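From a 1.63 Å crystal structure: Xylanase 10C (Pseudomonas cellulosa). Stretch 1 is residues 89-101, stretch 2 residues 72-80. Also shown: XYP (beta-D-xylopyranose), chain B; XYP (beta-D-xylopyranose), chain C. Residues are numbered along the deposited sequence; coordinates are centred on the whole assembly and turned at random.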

ATOM      1  N   GLY A  89      -0.534 -13.096   3.736  1.00 18.90           N
ATOM      2  CA  GLY A  89       0.008 -11.744   3.601  1.00 18.80           C
ATOM      3  C   GLY A  89       0.642 -11.120   4.809  1.00 19.45           C
ATOM      4  O   GLY A  89       0.891 -11.776   5.817  1.00 18.28           O
ATOM      5  N   GLU A  90       0.942  -9.837   4.645  1.00 19.32           N
ATOM      6  CA  GLU A  90       1.521  -8.995   5.696  1.00 19.17           C
ATOM      7  C   GLU A  90       0.403  -8.034   6.103  1.00 19.55           C
ATOM      8  O   GLU A  90       0.078  -7.097   5.381  1.00 17.53           O
ATOM      9  CB  GLU A  90       2.744  -8.184   5.222  1.00 19.71           C
ATOM     10  CG  GLU A  90       3.326  -7.259   6.307  1.00 20.64           C
ATOM     11  CD  GLU A  90       3.641  -7.982   7.618  1.00 22.86           C
ATOM     12  OE1 GLU A  90       4.593  -8.787   7.649  1.00 20.97           O
ATOM     13  OE2 GLU A  90       2.912  -7.766   8.620  1.00 24.90           O
ATOM     14  N   TRP A  91      -0.145  -8.273   7.288  1.00 19.41           N
ATOM     15  CA  TRP A  91      -1.308  -7.551   7.810  1.00 20.14           C
ATOM     16  C   TRP A  91      -1.026  -6.740   9.097  1.00 20.38           C
ATOM     17  O   TRP A  91      -1.946  -6.200   9.697  1.00 20.41           O
ATOM     18  CB  TRP A  91      -2.387  -8.617   8.125  1.00 20.58           C
ATOM     19  CG  TRP A  91      -2.690  -9.481   6.921  1.00 21.10           C
ATOM     20  CD1 TRP A  91      -2.422 -10.816   6.745  1.00 21.30           C
ATOM     21  CD2 TRP A  91      -3.311  -9.040   5.722  1.00 20.05           C
ATOM     22  NE1 TRP A  91      -2.847 -11.218   5.500  1.00 19.91           N
ATOM     23  CE2 TRP A  91      -3.403 -10.152   4.855  1.00 21.35           C
ATOM     24  CE3 TRP A  91      -3.849  -7.810   5.305  1.00 20.91           C
ATOM     25  CZ2 TRP A  91      -3.984 -10.065   3.583  1.00 20.95           C
ATOM     26  CZ3 TRP A  91      -4.429  -7.729   4.044  1.00 19.18           C
ATOM     27  CH2 TRP A  91      -4.476  -8.844   3.200  1.00 22.04           C
ATOM     28  N   ASP A  92       0.226  -6.628   9.492  1.00 20.87           N
ATOM     29  CA  ASP A  92       0.562  -5.995  10.799  1.00 22.05           C
ATOM     30  C   ASP A  92       1.008  -4.512  10.763  1.00 21.49           C
ATOM     31  O   ASP A  92       1.394  -3.944  11.812  1.00 22.53           O
ATOM     32  CB  ASP A  92       1.615  -6.843  11.547  1.00 23.64           C
ATOM     33  CG  ASP A  92       1.125  -8.264  11.875  1.00 28.13           C
ATOM     34  OD1 ASP A  92      -0.094  -8.489  12.094  1.00 34.75           O
ATOM     35  OD2 ASP A  92       1.919  -9.233  11.913  1.00 35.54           O
ATOM     36  N   CYS A  93       0.920  -3.879   9.598  1.00 19.91           N
ATOM     37  CA  CYS A  93       1.296  -2.476   9.453  1.00 19.25           C
ATOM     38  C   CYS A  93       0.055  -1.612   9.579  1.00 18.96           C
ATOM     39  O   CYS A  93      -1.000  -1.972   9.073  1.00 20.02           O
ATOM     40  CB  CYS A  93       1.970  -2.238   8.109  1.00 19.76           C
ATOM     41  SG  CYS A  93       3.518  -3.158   7.918  1.00 19.23           S
ATOM     42  N   LEU A  94       0.180  -0.500  10.292  1.00 19.09           N
ATOM     43  CA  LEU A  94      -0.932   0.447  10.428  1.00 19.18           C
ATOM     44  C   LEU A  94      -0.437   1.816  10.813  1.00 18.96           C
ATOM     45  O   LEU A  94       0.492   1.943  11.618  1.00 19.08           O
ATOM     46  CB  LEU A  94      -1.939  -0.023  11.478  1.00 20.60           C
ATOM     47  CG  LEU A  94      -3.251   0.763  11.518  1.00 22.40           C
ATOM     48  CD1 LEU A  94      -4.061   0.481  10.266  1.00 23.50           C
ATOM     49  CD2 LEU A  94      -4.017   0.394  12.757  1.00 25.52           C
ATOM     50  N   ALA A  95      -1.052   2.824  10.209  1.00 16.79           N
ATOM     51  CA  ALA A  95      -0.840   4.227  10.527  1.00 16.99           C
ATOM     52  C   ALA A  95      -2.175   4.718  11.038  1.00 16.86           C
ATOM     53  O   ALA A  95      -3.154   4.840  10.301  1.00 16.51           O
ATOM     54  CB  ALA A  95      -0.416   5.014   9.305  1.00 17.66           C
ATOM     55  N   GLY A  96      -2.254   5.036  12.321  1.00 15.94           N
ATOM     56  CA  GLY A  96      -3.519   5.485  12.809  1.00 15.81           C
ATOM     57  C   GLY A  96      -3.811   6.962  12.552  1.00 15.08           C
ATOM     58  O   GLY A  96      -2.897   7.739  12.378  1.00 15.10           O
ATOM     59  N   SER A  97      -5.087   7.295  12.521  1.00 15.36           N
ATOM     60  CA  SER A  97      -5.589   8.652  12.213  1.00 16.41           C
ATOM     61  C   SER A  97      -4.864   9.754  13.006  1.00 17.99           C
ATOM     62  O   SER A  97      -4.508  10.818  12.462  1.00 16.99           O
ATOM     63  CB  SER A  97      -7.100   8.756  12.428  1.00 16.54           C
ATOM     64  OG  SER A  97      -7.572  10.061  12.039  1.00 18.06           O
ATOM     65  N   SER A  98      -4.607   9.454  14.272  1.00 18.84           N
ATOM     66  CA  SER A  98      -3.885  10.395  15.178  1.00 20.91           C
ATOM     67  C   SER A  98      -2.479  10.799  14.692  1.00 21.36           C
ATOM     68  O   SER A  98      -2.004  11.908  14.979  1.00 22.36           O
ATOM     69  CB  SER A  98      -3.821   9.834  16.608  1.00 21.04           C
ATOM     70  OG  SER A  98      -3.103   8.627  16.663  1.00 24.10           O
ATOM     71  N   GLU A  99      -1.862   9.943  13.892  1.00 20.28           N
ATOM     72  CA  GLU A  99      -0.540  10.197  13.358  1.00 21.92           C
ATOM     73  C   GLU A  99      -0.574  10.772  11.950  1.00 20.17           C
ATOM     74  O   GLU A  99       0.475  11.058  11.370  1.00 20.76           O
ATOM     75  CB  GLU A  99       0.266   8.919  13.416  1.00 23.49           C
ATOM     76  CG  GLU A  99       0.104   8.187  14.762  1.00 29.15           C
ATOM     77  CD  GLU A  99       0.520   9.021  15.962  1.00 35.25           C
ATOM     78  OE1 GLU A  99       1.728   9.333  16.074  1.00 42.44           O
ATOM     79  OE2 GLU A  99      -0.348   9.370  16.795  1.00 38.64           O
ATOM     80  N   LEU A 100      -1.751  10.914  11.380  1.00 18.22           N
ATOM     81  CA  LEU A 100      -1.883  11.536  10.049  1.00 17.08           C
ATOM     82  C   LEU A 100      -2.241  13.020  10.151  1.00 18.28           C
ATOM     83  O   LEU A 100      -2.750  13.513  11.171  1.00 17.54           O
ATOM     84  CB  LEU A 100      -2.953  10.802   9.256  1.00 16.92           C
ATOM     85  CG  LEU A 100      -2.831   9.260   9.130  1.00 15.80           C
ATOM     86  CD1 LEU A 100      -4.106   8.689   8.478  1.00 15.98           C
ATOM     87  CD2 LEU A 100      -1.594   8.894   8.366  1.00 14.82           C
ATOM     88  N   THR A 101      -2.037  13.706   9.036  1.00 17.81           N
ATOM     89  CA  THR A 101      -2.407  15.108   8.861  1.00 18.06           C
ATOM     90  C   THR A 101      -2.722  15.341   7.385  1.00 17.84           C
ATOM     91  O   THR A 101      -2.169  14.663   6.498  1.00 16.44           O
ATOM     92  CB  THR A 101      -1.270  16.070   9.285  1.00 18.75           C
ATOM     93  OG1 THR A 101      -1.692  17.438   9.097  1.00 20.29           O
ATOM     94  CG2 THR A 101      -0.040  15.925   8.425  1.00 19.18           C
TER
HETATM   95  C1  XYP B   4      -7.490  -9.985   6.191  1.00 23.05           C
HETATM   96  C2  XYP B   4      -8.242  -9.275   7.298  1.00 26.80           C
HETATM   97  C3  XYP B   4      -7.347  -9.018   8.487  1.00 29.44           C
HETATM   98  C4  XYP B   4      -6.610 -10.285   8.857  1.00 27.55           C
HETATM   99  C5  XYP B   4      -5.935 -10.828   7.609  1.00 27.29           C
HETATM  100  O2  XYP B   4      -8.781  -8.046   6.834  1.00 29.57           O
HETATM  101  O3  XYP B   4      -8.081  -8.539   9.599  1.00 31.97           O
HETATM  102  O4  XYP B   4      -5.655  -9.892   9.811  1.00 33.75           O
HETATM  103  O5  XYP B   4      -6.901 -11.109   6.609  1.00 22.92           O
HETATM  104  C1  XYP C   3      -8.348 -10.093   1.112  1.00 14.93           C
HETATM  105  C2  XYP C   3      -8.153 -11.490   1.669  1.00 14.96           C
HETATM  106  C3  XYP C   3      -8.606 -11.483   3.117  1.00 14.81           C
HETATM  107  C4  XYP C   3      -7.860 -10.422   3.898  1.00 17.28           C
HETATM  108  C5  XYP C   3      -8.024  -9.103   3.178  1.00 14.77           C
HETATM  109  O2  XYP C   3      -8.940 -12.426   0.938  1.00 17.27           O
HETATM  110  O3  XYP C   3      -8.284 -12.709   3.749  1.00 19.14           O
HETATM  111  O4  XYP C   3      -8.425 -10.331   5.204  1.00 19.52           O
HETATM  112  O5  XYP C   3      -7.618  -9.196   1.805  1.00 15.65           O
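Stretch 2 (72-80) SEANLQIFA

Stretch 2 leaves a helix at Glu 73, whose positive phi turns the chain, and from Asn 75 to Ala 80 it runs as a strand. Stretch 1 passes alongside in the opposite direction, so that Gly 96 lies by Asn 75, Ala 95 by Leu 76, Leu 94 by Gln 77 and, at the far end, Glu 90 by Ala 80. Most of stretch 1 is loop, with a short 3-10 segment at 97-99, and its backbone pairs with the strand only locally.

The backbone bonds fix this register. Leu 76 and Ala 95 form a single antiparallel bridge, with Leu 76 N to Ala 95 O at 2.9 Å and Ala 95 N to Leu 76 O at 2.8 Å, the first almost straight at 176°, the second somewhat bent at 159°. At the other end Glu 90 N donates to Ala 80 O at 2.8 Å. Beside it Gly 89 CA comes within 3.2 Å of Ala 80 O; a CB on this residue would clash with that oxygen, so glycine suits the corner. A longer CA-H...O contact, 3.6 Å from Phe 79 CA to Glu 90 O, adds to the fit.

Between these ends the backbones are bridged by a water, water 2. It donates to Ile 78 O (2.7 Å) and Glu 90 O (2.9 Å) and accepts from Cys 93 N (3.1 Å) and Gln 77 NE2 (3.2 Å), using all four of its directions to satisfy groups that do not meet directly. The long, extended Gln 77 side chain carries its amide to this site, where NE2 also lies 3.2 Å from Trp 91 O.

Where stretch 1 enters its 3-10 segment, Asn 75 OD1 accepts from Ser 97 N at 3.0 Å; the amide oxygen, a strong acceptor on a short side chain, reaches a backbone NH of the neighbouring stretch. A second water, water 1, links Ala 74 O and Ser 97 OG, each at 2.7 Å.

Apolar side chains add a few contacts. Leu 100 CD1 meets Leu 76 CD1 at 4.1 Å, and Ala 95 CB lies 4.4 Å from Leu 76 CB. Leu 94 bends its end back over the strand, CD1 lying 3.8 Å from Asn 75 CB.

The six-membered ring of Trp 91 and the Phe 79 ring are nearly parallel, at 9°, but slid apart so that they barely overlap, with centroids 5.9 Å from each other and Trp 91 CZ3 to Phe 79 CD2 at 4.0 Å. The broad indole also carries a xylose of chain B over one face, its C5 3.6 Å from Trp 91 CG, as befits a xylanase.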

ATOM      1  N   SER A  72     -12.553  12.068   8.922  1.00 16.55           N
ATOM      2  CA  SER A  72     -13.283  10.806   9.050  1.00 17.37           C
ATOM      3  C   SER A  72     -12.740   9.900  10.161  1.00 17.04           C
ATOM      4  O   SER A  72     -13.379   8.924  10.532  1.00 18.16           O
ATOM      5  CB  SER A  72     -13.257  10.032   7.731  1.00 17.52           C
ATOM      6  OG  SER A  72     -12.004   9.371   7.568  1.00 16.89           O
ATOM      7  N   GLU A  73     -11.521  10.173  10.603  1.00 17.17           N
ATOM      8  CA  GLU A  73     -10.821   9.407  11.641  1.00 17.82           C
ATOM      9  C   GLU A  73     -10.415   7.997  11.236  1.00 17.18           C
ATOM     10  O   GLU A  73     -10.097   7.175  12.073  1.00 17.23           O
ATOM     11  CB  GLU A  73     -11.581   9.423  12.976  1.00 18.96           C
ATOM     12  CG  GLU A  73     -11.567  10.798  13.608  1.00 23.04           C
ATOM     13  CD  GLU A  73     -12.175  10.762  15.017  1.00 29.14           C
ATOM     14  OE1 GLU A  73     -13.405  10.696  15.113  1.00 33.32           O
ATOM     15  OE2 GLU A  73     -11.411  10.739  16.012  1.00 35.53           O
ATOM     16  N   ALA A  74     -10.397   7.730   9.932  1.00 16.50           N
ATOM     17  CA  ALA A  74      -9.988   6.410   9.429  1.00 15.51           C
ATOM     18  C   ALA A  74      -8.465   6.233   9.479  1.00 14.30           C
ATOM     19  O   ALA A  74      -7.705   7.192   9.504  1.00 14.81           O
ATOM     20  CB  ALA A  74     -10.488   6.188   8.006  1.00 15.20           C
ATOM     21  N   ASN A  75      -8.035   4.978   9.506  1.00 13.21           N
ATOM     22  CA  ASN A  75      -6.623   4.638   9.547  1.00 13.63           C
ATOM     23  C   ASN A  75      -6.118   4.236   8.147  1.00 13.12           C
ATOM     24  O   ASN A  75      -6.957   4.025   7.258  1.00 13.52           O
ATOM     25  CB  ASN A  75      -6.355   3.466  10.491  1.00 14.19           C
ATOM     26  CG  ASN A  75      -6.840   3.729  11.917  1.00 16.03           C
ATOM     27  OD1 ASN A  75      -6.756   4.850  12.446  1.00 17.26           O
ATOM     28  ND2 ASN A  75      -7.411   2.688  12.531  1.00 17.16           N
ATOM     29  N   LEU A  76      -4.809   4.166   7.989  1.00 13.82           N
ATOM     30  CA  LEU A  76      -4.203   3.724   6.689  1.00 14.06           C
ATOM     31  C   LEU A  76      -3.352   2.500   6.931  1.00 15.09           C
ATOM     32  O   LEU A  76      -2.438   2.492   7.817  1.00 16.15           O
ATOM     33  CB  LEU A  76      -3.363   4.821   6.044  1.00 14.36           C
ATOM     34  CG  LEU A  76      -4.105   5.951   5.342  1.00 14.45           C
ATOM     35  CD1 LEU A  76      -3.113   7.030   4.910  1.00 14.04           C
ATOM     36  CD2 LEU A  76      -4.937   5.441   4.160  1.00 15.83           C
ATOM     37  N   GLN A  77      -3.577   1.498   6.093  1.00 14.10           N
ATOM     38  CA  GLN A  77      -2.852   0.231   6.173  1.00 14.17           C
ATOM     39  C   GLN A  77      -2.125  -0.103   4.879  1.00 14.07           C
ATOM     40  O   GLN A  77      -2.777  -0.349   3.869  1.00 13.14           O
ATOM     41  CB  GLN A  77      -3.803  -0.927   6.506  1.00 14.59           C
ATOM     42  CG  GLN A  77      -3.120  -2.305   6.514  1.00 16.69           C
ATOM     43  CD  GLN A  77      -4.046  -3.440   6.913  1.00 17.74           C
ATOM     44  OE1 GLN A  77      -5.267  -3.387   6.714  1.00 19.18           O
ATOM     45  NE2 GLN A  77      -3.455  -4.487   7.465  1.00 22.20           N
ATOM     46  N   ILE A  78      -0.804  -0.059   4.924  1.00 14.56           N
ATOM     47  CA  ILE A  78       0.050  -0.621   3.847  1.00 14.37           C
ATOM     48  C   ILE A  78      -0.040  -2.139   4.052  1.00 14.25           C
ATOM     49  O   ILE A  78       0.104  -2.613   5.162  1.00 13.81           O
ATOM     50  CB  ILE A  78       1.514  -0.119   3.909  1.00 13.39           C
ATOM     51  CG1 ILE A  78       1.595   1.384   3.615  1.00 14.90           C
ATOM     52  CG2 ILE A  78       2.405  -0.915   2.947  1.00 14.88           C
ATOM     53  CD1 ILE A  78       2.922   2.004   3.959  1.00 16.65           C
ATOM     54  N   PHE A  79      -0.162  -2.905   2.977  1.00 13.82           N
ATOM     55  CA  PHE A  79      -0.238  -4.367   3.059  1.00 13.77           C
ATOM     56  C   PHE A  79       0.388  -5.023   1.835  1.00 13.12           C
ATOM     57  O   PHE A  79       0.616  -4.368   0.839  1.00 12.91           O
ATOM     58  CB  PHE A  79      -1.701  -4.825   3.227  1.00 14.74           C
ATOM     59  CG  PHE A  79      -2.588  -4.506   2.046  1.00 12.83           C
ATOM     60  CD1 PHE A  79      -3.083  -3.222   1.828  1.00 12.73           C
ATOM     61  CD2 PHE A  79      -2.901  -5.496   1.120  1.00 13.39           C
ATOM     62  CE1 PHE A  79      -3.894  -2.927   0.733  1.00 14.73           C
ATOM     63  CE2 PHE A  79      -3.666  -5.206   0.015  1.00 12.50           C
ATOM     64  CZ  PHE A  79      -4.191  -3.918  -0.181  1.00 13.46           C
ATOM     65  N   ALA A  80       0.626  -6.328   1.914  1.00 13.00           N
ATOM     66  CA  ALA A  80       1.121  -7.115   0.802  1.00 12.85           C
ATOM     67  C   ALA A  80       0.507  -8.516   0.928  1.00 14.03           C
ATOM     68  O   ALA A  80       0.235  -8.977   2.026  1.00 14.51           O
ATOM     69  CB  ALA A  80       2.641  -7.172   0.816  1.00 13.27           C
TER
HETATM   70  O   HOH W   1      -7.882   9.919   9.391  1.00 15.23           O
HETATM   71  O   HOH W   2      -0.298  -4.668   6.905  1.00 19.94           O